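Local coordinates for protein cyclohexadienyl dehydratase (Synthetic construct, PDB 5JOS) that probably catalyses the decarboxylating dehydration of prephenate to phenylpyruvate and of arogenate to phenylalanine, on a periplasmic solute-binding protein fold, at residues A13-E18 / M212-D217; D104-F109 / S207-M212. All coordinates share one frame; numbering follows the deposited sequence.

How the contacts relate
Both contacts are made by strand 205-213 and what follows it, and they share M212, yet their centres lie about 20 Å apart. Contact 2, close to the middle of the chain, pairs the first half of that strand with strand 107-109; the two are neighbours in a three-stranded antiparallel sheet. Contact 1 lies at the surface, about 24 Å from the chain centre, where the loop leading from the strand into helix 218-233 meets the start of helix 15-22. Along the sequence, contact 2 is nested inside the loop closed by contact 1. The same run of chain thus passes from the interdomain region of this bilobed binding-protein fold out to the far end of one lobe.

Contact 1. Residues A13-E18 / M212-D217; sequences ASRLDE and MMPKGD
A single hydrogen bond joins the two segments: the backbone N of R15 donates to OD2 of D217 over 3.1 Å, nearly straight at 165°, reaching the oxygen from above the carboxylate plane. D217 stands at the N-cap of helix 218-233, its CG anti to the backbone N (chi1 -159°). OD1 turns back to the N of F220, so the two oxygens serve the first turns of two different helices.

The first helix has its own cap. S14 and D17 form a capping box: D17 N donates to S14 OG over 3.2 Å, and S14 N returns a bond to D17 OD2. Two helix N-termini therefore meet here, a charged cap of one bonding the opening turn of the other, and E219 also bonds S14 OG.

Van der Waals contact is carried by R15, whose chain crosses D217 obliquely, with R15 CG 3.3 Å from D217 OD2. A bend at chi3 then turns the guanidinium away from that carboxylate, their planes 88° apart, and NH2 forms a salt bridge with D84. P214 meets the arginine tip to tip, its CG lying over one guanidinium face near the rim, 3.7 Å from R15 NE.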
loop_
_atom_site.group_PDB
_atom_site.type_symbol
_atom_site.label_atom_id
_atom_site.label_comp_id
_atom_site.label_asym_id
_atom_site.label_seq_id
_atom_site.Cartn_x
_atom_site.Cartn_y
_atom_site.Cartn_z
ATOM N N ALA A 13 17.505 23.612 15.827
ATOM C CA ALA A 13 17.705 22.960 14.531
ATOM C C ALA A 13 17.039 21.560 14.623
ATOM O O ALA A 13 17.160 20.845 15.636
ATOM C CB ALA A 13 19.203 22.873 14.167
ATOM N N SER A 14 16.282 21.225 13.581
ATOM C CA SER A 14 15.534 19.978 13.468
ATOM C C SER A 14 16.157 19.080 12.409
ATOM O O SER A 14 17.041 19.487 11.659
ATOM C CB SER A 14 14.092 20.282 13.068
ATOM O OG SER A 14 14.054 20.977 11.812
ATOM N N ARG A 15 15.674 17.854 12.321
ATOM C CA ARG A 15 16.045 17.011 11.222
ATOM C C ARG A 15 15.657 17.649 9.892
ATOM O O ARG A 15 16.359 17.511 8.894
ATOM C CB ARG A 15 15.350 15.660 11.371
ATOM C CG ARG A 15 15.461 15.003 12.799
ATOM C CD ARG A 15 15.151 13.483 12.766
ATOM N NE ARG A 15 16.186 12.841 11.918
ATOM C CZ ARG A 15 16.169 12.691 10.585
ATOM N NH1 ARG A 15 15.103 13.009 9.840
ATOM N NH2 ARG A 15 17.239 12.169 10.002
ATOM N N LEU A 16 14.524 18.349 9.857
ATOM C CA LEU A 16 14.128 19.022 8.610
ATOM C C LEU A 16 15.201 20.050 8.181
ATOM O O LEU A 16 15.591 20.140 6.993
ATOM C CB LEU A 16 12.739 19.635 8.778
ATOM C CG LEU A 16 12.133 20.227 7.525
ATOM C CD1 LEU A 16 11.910 19.206 6.406
ATOM C CD2 LEU A 16 10.813 20.840 7.923
ATOM N N ASP A 17 15.794 20.745 9.157
ATOM C CA ASP A 17 16.920 21.608 8.826
ATOM C C ASP A 17 18.159 20.902 8.358
ATOM O O ASP A 17 18.826 21.463 7.456
ATOM C CB ASP A 17 17.333 22.462 9.993
ATOM C CG ASP A 17 16.315 23.463 10.315
ATOM O OD1 ASP A 17 15.941 24.231 9.408
ATOM O OD2 ASP A 17 15.834 23.450 11.450
ATOM N N GLU A 18 18.503 19.752 8.999
ATOM C CA GLU A 18 19.707 19.029 8.680
ATOM C C GLU A 18 19.610 18.641 7.221
ATOM O O GLU A 18 20.586 18.664 6.471
ATOM C CB GLU A 18 19.854 17.730 9.556
ATOM N N MET A 212 8.015 5.769 7.174
ATOM C CA MET A 212 8.492 5.592 8.512
ATOM C C MET A 212 9.623 6.528 8.820
ATOM O O MET A 212 10.590 6.588 8.068
ATOM C CB MET A 212 8.995 4.170 8.639
ATOM C CG MET A 212 8.838 3.573 9.996
ATOM S SD MET A 212 9.296 1.827 10.219
ATOM C CE MET A 212 10.830 1.604 9.404
ATOM N N MET A 213 9.487 7.252 9.928
ATOM C CA MET A 213 10.420 8.306 10.352
ATOM C C MET A 213 10.952 8.065 11.784
ATOM O O MET A 213 10.251 7.434 12.602
ATOM C CB MET A 213 9.686 9.689 10.310
ATOM C CG MET A 213 9.647 10.239 8.896
ATOM S SD MET A 213 8.508 11.605 8.546
ATOM C CE MET A 213 7.081 10.612 8.489
ATOM N N PRO A 214 12.164 8.535 12.098
ATOM C CA PRO A 214 12.616 8.352 13.498
ATOM C C PRO A 214 11.740 9.160 14.427
ATOM O O PRO A 214 11.247 10.204 14.088
ATOM C CB PRO A 214 14.062 8.856 13.497
ATOM C CG PRO A 214 14.144 9.753 12.316
ATOM C CD PRO A 214 13.186 9.224 11.289
ATOM N N LYS A 215 11.437 8.592 15.572
ATOM C CA LYS A 215 10.655 9.268 16.618
ATOM C C LYS A 215 11.179 10.616 17.094
ATOM O O LYS A 215 12.398 10.890 17.183
ATOM C CB LYS A 215 10.502 8.368 17.840
ATOM C CG LYS A 215 9.308 7.401 17.802
ATOM C CD LYS A 215 9.325 6.696 19.153
ATOM C CE LYS A 215 7.961 6.425 19.718
ATOM N NZ LYS A 215 7.268 5.541 18.784
ATOM N N GLY A 216 10.240 11.469 17.452
ATOM C CA GLY A 216 10.614 12.772 18.078
ATOM C C GLY A 216 10.912 13.944 17.172
ATOM O O GLY A 216 11.415 14.956 17.624
ATOM N N ASP A 217 10.693 13.850 15.850
ATOM C CA ASP A 217 10.833 15.087 15.050
ATOM C C ASP A 217 9.512 15.411 14.476
ATOM O O ASP A 217 9.178 14.947 13.296
ATOM C CB ASP A 217 11.933 15.036 13.976
ATOM C CG ASP A 217 12.391 16.480 13.545
ATOM O OD1 ASP A 217 11.819 17.125 12.606
ATOM O OD2 ASP A 217 13.309 17.030 14.212
#

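Contact 2. Residues D104-F109 / S207-M212; sequences DPYMTF and SEKGYM
Packing is tightest around the ring of Y106, which is sandwiched between two residues of 207-212. On one face lies the Y211 ring, an offset stack with centroids 4.2 Å apart and planes 10° from parallel; Y211 OH sits over the centre of the Y106 ring. On the other face K209 CB makes a CH-pi contact, 3.6 Å from Y106 CZ. The crowded first torsion of Y106 (chi1 61°) places CG between the backbone N and carbonyl carbon, and Y106 OH shares a water with G210 O. An alanine here would probably loosen this end of the contact, since it removes the ring that Y211 stacks on and K209 packs against.

Along the strands, K209 N donates to M107 O over 2.9 Å, while F109 and S207 exchange two backbone bonds, F109 N approaching S207 O from above the carbonyl plane. Here S207 CB lies over one face of the F109 ring, 3.6 Å from F109 CZ, and K209 CE nears the same ring at CE1. K209 NZ continues to G89 O, Y33 and T91, and Y211 OH to D49 and Y237.

The opposite side of the strands is looser. There T108 is exposed, and P105 CB crosses the E208 side chain obliquely, 3.6 Å from E208 CD.

Antiparallel strands paired in this way beside the junction of the lobes are consistent with the two-stranded hinge of periplasmic binding proteins.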
loop_
_atom_site.group_PDB
_atom_site.type_symbol
_atom_site.label_atom_id
_atom_site.label_comp_id
_atom_site.label_asym_id
_atom_site.label_seq_id
_atom_site.Cartn_x
_atom_site.Cartn_y
_atom_site.Cartn_z
ATOM N N ASP A 104 0.810 9.785 7.956
ATOM C CA ASP A 104 -0.522 9.360 7.606
ATOM C C ASP A 104 -0.443 8.340 6.443
ATOM O O ASP A 104 0.536 8.315 5.694
ATOM C CB ASP A 104 -1.378 10.538 7.160
ATOM C CG ASP A 104 -1.607 11.521 8.238
ATOM O OD1 ASP A 104 -1.646 11.146 9.392
ATOM O OD2 ASP A 104 -1.788 12.681 7.904
ATOM N N PRO A 105 -1.476 7.528 6.288
ATOM C CA PRO A 105 -1.372 6.380 5.398
ATOM C C PRO A 105 -1.508 6.823 3.990
ATOM O O PRO A 105 -2.213 7.742 3.711
ATOM C CB PRO A 105 -2.517 5.490 5.854
ATOM C CG PRO A 105 -3.469 6.396 6.586
ATOM C CD PRO A 105 -2.590 7.394 7.260
ATOM N N TYR A 106 -0.748 6.262 3.079
ATOM C CA TYR A 106 -0.976 6.576 1.679
ATOM C C TYR A 106 -1.667 5.461 0.874
ATOM O O TYR A 106 -1.982 5.645 -0.317
ATOM C CB TYR A 106 0.344 6.938 0.977
ATOM C CG TYR A 106 1.369 5.872 0.964
ATOM C CD1 TYR A 106 2.239 5.738 2.007
ATOM C CD2 TYR A 106 1.510 5.008 -0.096
ATOM C CE1 TYR A 106 3.174 4.723 2.021
ATOM C CE2 TYR A 106 2.454 4.016 -0.094
ATOM C CZ TYR A 106 3.320 3.918 0.955
ATOM O OH TYR A 106 4.333 3.000 0.991
ATOM N N MET A 107 -1.875 4.323 1.530
ATOM C CA MET A 107 -2.653 3.254 0.991
ATOM C C MET A 107 -3.264 2.463 2.111
ATOM O O MET A 107 -2.624 2.218 3.179
ATOM C CB MET A 107 -1.727 2.314 0.181
ATOM C CG MET A 107 -2.525 1.361 -0.677
ATOM S SD MET A 107 -1.322 0.311 -1.495
ATOM C CE MET A 107 -0.549 1.571 -2.547
ATOM N N THR A 108 -4.494 2.026 1.882
ATOM C CA THR A 108 -5.165 1.056 2.766
ATOM C C THR A 108 -5.366 -0.275 2.067
ATOM O O THR A 108 -5.472 -0.308 0.866
ATOM C CB THR A 108 -6.479 1.566 3.288
ATOM O OG1 THR A 108 -7.313 1.936 2.202
ATOM C CG2 THR A 108 -6.250 2.890 4.098
ATOM N N PHE A 109 -5.267 -1.356 2.797
ATOM C CA PHE A 109 -5.420 -2.638 2.204
ATOM C C PHE A 109 -5.914 -3.680 3.172
ATOM O O PHE A 109 -5.980 -3.421 4.352
ATOM C CB PHE A 109 -4.080 -3.049 1.558
ATOM C CG PHE A 109 -2.977 -3.419 2.508
ATOM C CD1 PHE A 109 -2.126 -2.450 3.012
ATOM C CD2 PHE A 109 -2.729 -4.700 2.806
ATOM C CE1 PHE A 109 -1.107 -2.797 3.870
ATOM C CE2 PHE A 109 -1.706 -5.071 3.655
ATOM C CZ PHE A 109 -0.879 -4.111 4.177
ATOM N N SER A 207 -5.383 -2.852 7.115
ATOM C CA SER A 207 -4.086 -2.351 7.305
ATOM C C SER A 207 -3.785 -1.098 6.465
ATOM O O SER A 207 -4.546 -0.678 5.622
ATOM C CB SER A 207 -3.035 -3.399 6.995
ATOM O OG SER A 207 -3.294 -4.593 7.681
ATOM N N GLU A 208 -2.615 -0.543 6.690
ATOM C CA GLU A 208 -2.182 0.602 5.910
ATOM C C GLU A 208 -0.687 0.680 5.739
ATOM O O GLU A 208 0.108 0.027 6.466
ATOM C CB GLU A 208 -2.760 1.881 6.567
ATOM C CG GLU A 208 -2.240 2.159 7.920
ATOM C CD GLU A 208 -2.983 3.291 8.700
ATOM O OE1 GLU A 208 -4.207 3.403 8.646
ATOM O OE2 GLU A 208 -2.297 4.115 9.328
ATOM N N LYS A 209 -0.290 1.445 4.745
ATOM C CA LYS A 209 1.095 1.674 4.465
ATOM C C LYS A 209 1.379 3.122 4.795
ATOM O O LYS A 209 0.570 4.015 4.499
ATOM C CB LYS A 209 1.418 1.565 2.951
ATOM C CG LYS A 209 1.040 0.293 2.177
ATOM C CD LYS A 209 1.836 -0.819 2.657
ATOM C CE LYS A 209 1.743 -2.017 1.713
ATOM N NZ LYS A 209 2.631 -3.022 2.394
ATOM N N GLY A 210 2.590 3.367 5.262
ATOM C CA GLY A 210 2.971 4.714 5.665
ATOM C C GLY A 210 4.458 4.841 5.462
ATOM O O GLY A 210 5.191 3.837 5.219
ATOM N N TYR A 211 4.928 6.084 5.503
ATOM C CA TYR A 211 6.383 6.357 5.489
ATOM C C TYR A 211 6.914 6.438 6.932
ATOM O O TYR A 211 6.365 7.079 7.768
ATOM C CB TYR A 211 6.724 7.575 4.633
ATOM C CG TYR A 211 6.157 7.413 3.229
ATOM C CD1 TYR A 211 6.488 6.359 2.465
ATOM C CD2 TYR A 211 5.258 8.307 2.723
ATOM C CE1 TYR A 211 5.949 6.200 1.195
ATOM C CE2 TYR A 211 4.750 8.183 1.439
ATOM C CZ TYR A 211 5.058 7.096 0.710
ATOM O OH TYR A 211 4.479 6.898 -0.527
ATOM N N MET A 212 8.015 5.769 7.174
ATOM C CA MET A 212 8.492 5.592 8.512
ATOM C C MET A 212 9.623 6.528 8.820
ATOM O O MET A 212 10.590 6.588 8.068
ATOM C CB MET A 212 8.995 4.170 8.639
ATOM C CG MET A 212 8.838 3.573 9.996
ATOM S SD MET A 212 9.296 1.827 10.219
ATOM C CE MET A 212 10.830 1.604 9.404
HETATM O O HOH W 1 6.555 3.009 2.897
#